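Long-range contact in enoyl-CoA hydratase/isomerase family protein (Bacillus anthracis, PDB 3KQF), which probably catalyses the reversible hydration of the double bond of 2-trans-enoyl-CoA thioesters, as enoyl-CoA hydratases of the crotonase family do: residues R55-T60 with E99-P104. Residues are numbered along the deposited sequence; the frame is centred on the assembly and turned at random. Where two conformers were deposited one is given.
Sequences RVVILT and EQLPQP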
loop_
_atom_site.group_PDB
_atom_site.type_symbol
_atom_site.label_atom_id
_atom_site.label_comp_id
_atom_site.label_asym_id
_atom_site.label_seq_id
_atom_site.Cartn_x
_atom_site.Cartn_y
_atom_site.Cartn_z
ATOM N N ARG A 55 -28.165 6.826 -0.270
ATOM C CA ARG A 55 -27.163 6.075 0.486
ATOM C C ARG A 55 -25.889 5.718 -0.256
ATOM O O ARG A 55 -24.876 5.478 0.381
ATOM C CB ARG A 55 -27.789 4.800 1.057
ATOM C CG ARG A 55 -28.877 5.067 2.107
ATOM C CD ARG A 55 -29.554 3.794 2.599
ATOM N NE ARG A 55 -30.628 4.105 3.549
ATOM C CZ ARG A 55 -31.291 3.210 4.269
ATOM N NH1 ARG A 55 -31.010 1.910 4.187
ATOM N NH2 ARG A 55 -32.239 3.624 5.097
ATOM N N VAL A 56 -25.951 5.663 -1.583
ATOM C CA VAL A 56 -24.816 5.289 -2.405
ATOM C C VAL A 56 -24.979 5.989 -3.729
ATOM O O VAL A 56 -26.119 6.174 -4.230
ATOM C CB VAL A 56 -24.769 3.755 -2.696
ATOM C CG1 VAL A 56 -23.519 3.398 -3.488
ATOM C CG2 VAL A 56 -24.822 2.929 -1.421
ATOM N N VAL A 57 -23.840 6.325 -4.315
ATOM C CA VAL A 57 -23.772 6.977 -5.604
ATOM C C VAL A 57 -22.942 6.137 -6.581
ATOM O O VAL A 57 -21.883 5.569 -6.219
ATOM C CB VAL A 57 -23.065 8.367 -5.468
ATOM C CG1 VAL A 57 -22.925 9.053 -6.841
ATOM C CG2 VAL A 57 -23.823 9.255 -4.471
ATOM N N ILE A 58 -23.415 6.063 -7.814
ATOM C CA ILE A 58 -22.665 5.392 -8.887
ATOM C C ILE A 58 -22.286 6.458 -9.926
ATOM O O ILE A 58 -23.133 7.257 -10.333
ATOM C CB ILE A 58 -23.496 4.280 -9.564
ATOM C CG1 ILE A 58 -23.817 3.183 -8.567
ATOM C CG2 ILE A 58 -22.713 3.688 -10.758
ATOM C CD1 ILE A 58 -24.920 2.202 -9.044
ATOM N N LEU A 59 -21.023 6.468 -10.337
ATOM C CA LEU A 59 -20.538 7.419 -11.325
ATOM C C LEU A 59 -20.098 6.620 -12.546
ATOM O O LEU A 59 -19.281 5.708 -12.430
ATOM C CB LEU A 59 -19.379 8.236 -10.744
ATOM C CG LEU A 59 -18.834 9.391 -11.584
ATOM C CD1 LEU A 59 -19.950 10.357 -11.978
ATOM C CD2 LEU A 59 -17.709 10.127 -10.819
ATOM N N THR A 60 -20.631 6.966 -13.713
ATOM C CA THR A 60 -20.310 6.241 -14.951
ATOM C C THR A 60 -20.364 7.166 -16.169
ATOM O O THR A 60 -20.635 8.363 -16.039
ATOM C CB THR A 60 -21.281 5.029 -15.122
ATOM O OG1 THR A 60 -20.766 4.096 -16.079
ATOM C CG2 THR A 60 -22.700 5.483 -15.540
ATOM N N GLU A 99 -14.978 12.989 -3.648
ATOM C CA GLU A 99 -14.316 12.297 -2.568
ATOM C C GLU A 99 -14.969 12.583 -1.219
ATOM O O GLU A 99 -15.124 11.671 -0.408
ATOM C CB GLU A 99 -12.834 12.671 -2.549
ATOM C CG GLU A 99 -11.979 11.741 -1.746
ATOM C CD GLU A 99 -10.499 11.974 -1.976
ATOM O OE1 GLU A 99 -9.788 10.989 -2.296
ATOM O OE2 GLU A 99 -10.056 13.139 -1.877
ATOM N N GLN A 100 -15.380 13.829 -1.005
ATOM C CA GLN A 100 -16.010 14.238 0.258
ATOM C C GLN A 100 -17.520 14.050 0.415
ATOM O O GLN A 100 -18.075 14.434 1.441
ATOM C CB GLN A 100 -15.608 15.674 0.566
ATOM C CG GLN A 100 -14.104 15.804 0.770
ATOM C CD GLN A 100 -13.641 17.241 0.882
ATOM O OE1 GLN A 100 -14.455 18.160 0.921
ATOM N NE2 GLN A 100 -12.320 17.444 0.917
ATOM N N LEU A 101 -18.185 13.453 -0.565
ATOM C CA LEU A 101 -19.599 13.124 -0.391
ATOM C C LEU A 101 -19.718 12.174 0.804
ATOM O O LEU A 101 -18.849 11.312 1.011
ATOM C CB LEU A 101 -20.162 12.417 -1.605
ATOM C CG LEU A 101 -20.521 13.260 -2.804
ATOM C CD1 LEU A 101 -20.917 12.331 -3.963
ATOM C CD2 LEU A 101 -21.636 14.244 -2.431
ATOM N N PRO A 102 -20.781 12.327 1.607
ATOM C CA PRO A 102 -20.911 11.431 2.739
ATOM C C PRO A 102 -21.146 10.000 2.314
ATOM O O PRO A 102 -20.794 9.058 3.033
ATOM C CB PRO A 102 -22.158 11.966 3.482
ATOM C CG PRO A 102 -22.855 12.824 2.525
ATOM C CD PRO A 102 -21.809 13.384 1.618
ATOM N N GLN A 103 -21.743 9.830 1.145
ATOM C CA GLN A 103 -22.055 8.502 0.663
ATOM C C GLN A 103 -20.872 7.825 -0.018
ATOM O O GLN A 103 -20.029 8.499 -0.603
ATOM C CB GLN A 103 -23.160 8.558 -0.393
ATOM C CG GLN A 103 -24.492 9.159 0.024
ATOM C CD GLN A 103 -24.593 10.671 -0.160
ATOM O OE1 GLN A 103 -23.608 11.357 -0.428
ATOM N NE2 GLN A 103 -25.815 11.193 -0.016
ATOM N N PRO A 104 -20.834 6.485 0.024
ATOM C CA PRO A 104 -19.838 5.794 -0.806
ATOM C C PRO A 104 -20.118 6.107 -2.297
ATOM O O PRO A 104 -21.286 6.234 -2.705
ATOM C CB PRO A 104 -20.119 4.320 -0.521
ATOM C CG PRO A 104 -20.651 4.301 0.848
ATOM C CD PRO A 104 -21.531 5.536 0.914
#
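Val57 N donates a backbone hydrogen bond to Pro104 O at 3.0 Å, with an N-H...O angle of 164°. It links the start of strand 56-61 to the residue just before strand 105-109; Val57 then also bonds to the backbone of Ile106, so the bond with Pro104 opens the parallel pairing of the two strands. Two residues earlier, the Arg55 carbonyl has no such bond with Pro104, whose ring nitrogen carries no hydrogen; instead Pro104 CD packs 3.4 Å from Arg55 O, and Gln103 CB lies 3.6 Å from the same oxygen. Gln103 CG sits anti to its own carbonyl carbon (chi1 -59°), against the Arg55 carbonyl group, and rotation about CB-CG (chi2 88°) turns CD out of the extended path. Its NE2 hydrogen-bonds Thr54 O, just ahead of the strand, and Ile48 O in the last turn of helix 35-49. Val57 CG2 fills the apolar side, 4.2 Å from Gln103 CB and 4.3 Å from Leu101 CD1. In the crotonase fold the contact lies where the beta-alpha-beta crossover from strand 56-61 through helix 81-99 returns to the neighbouring parallel strand 105-109. Helix 35-49 covers Val57 and Leu101, while helix 193-206 packs on Val56 and Pro104.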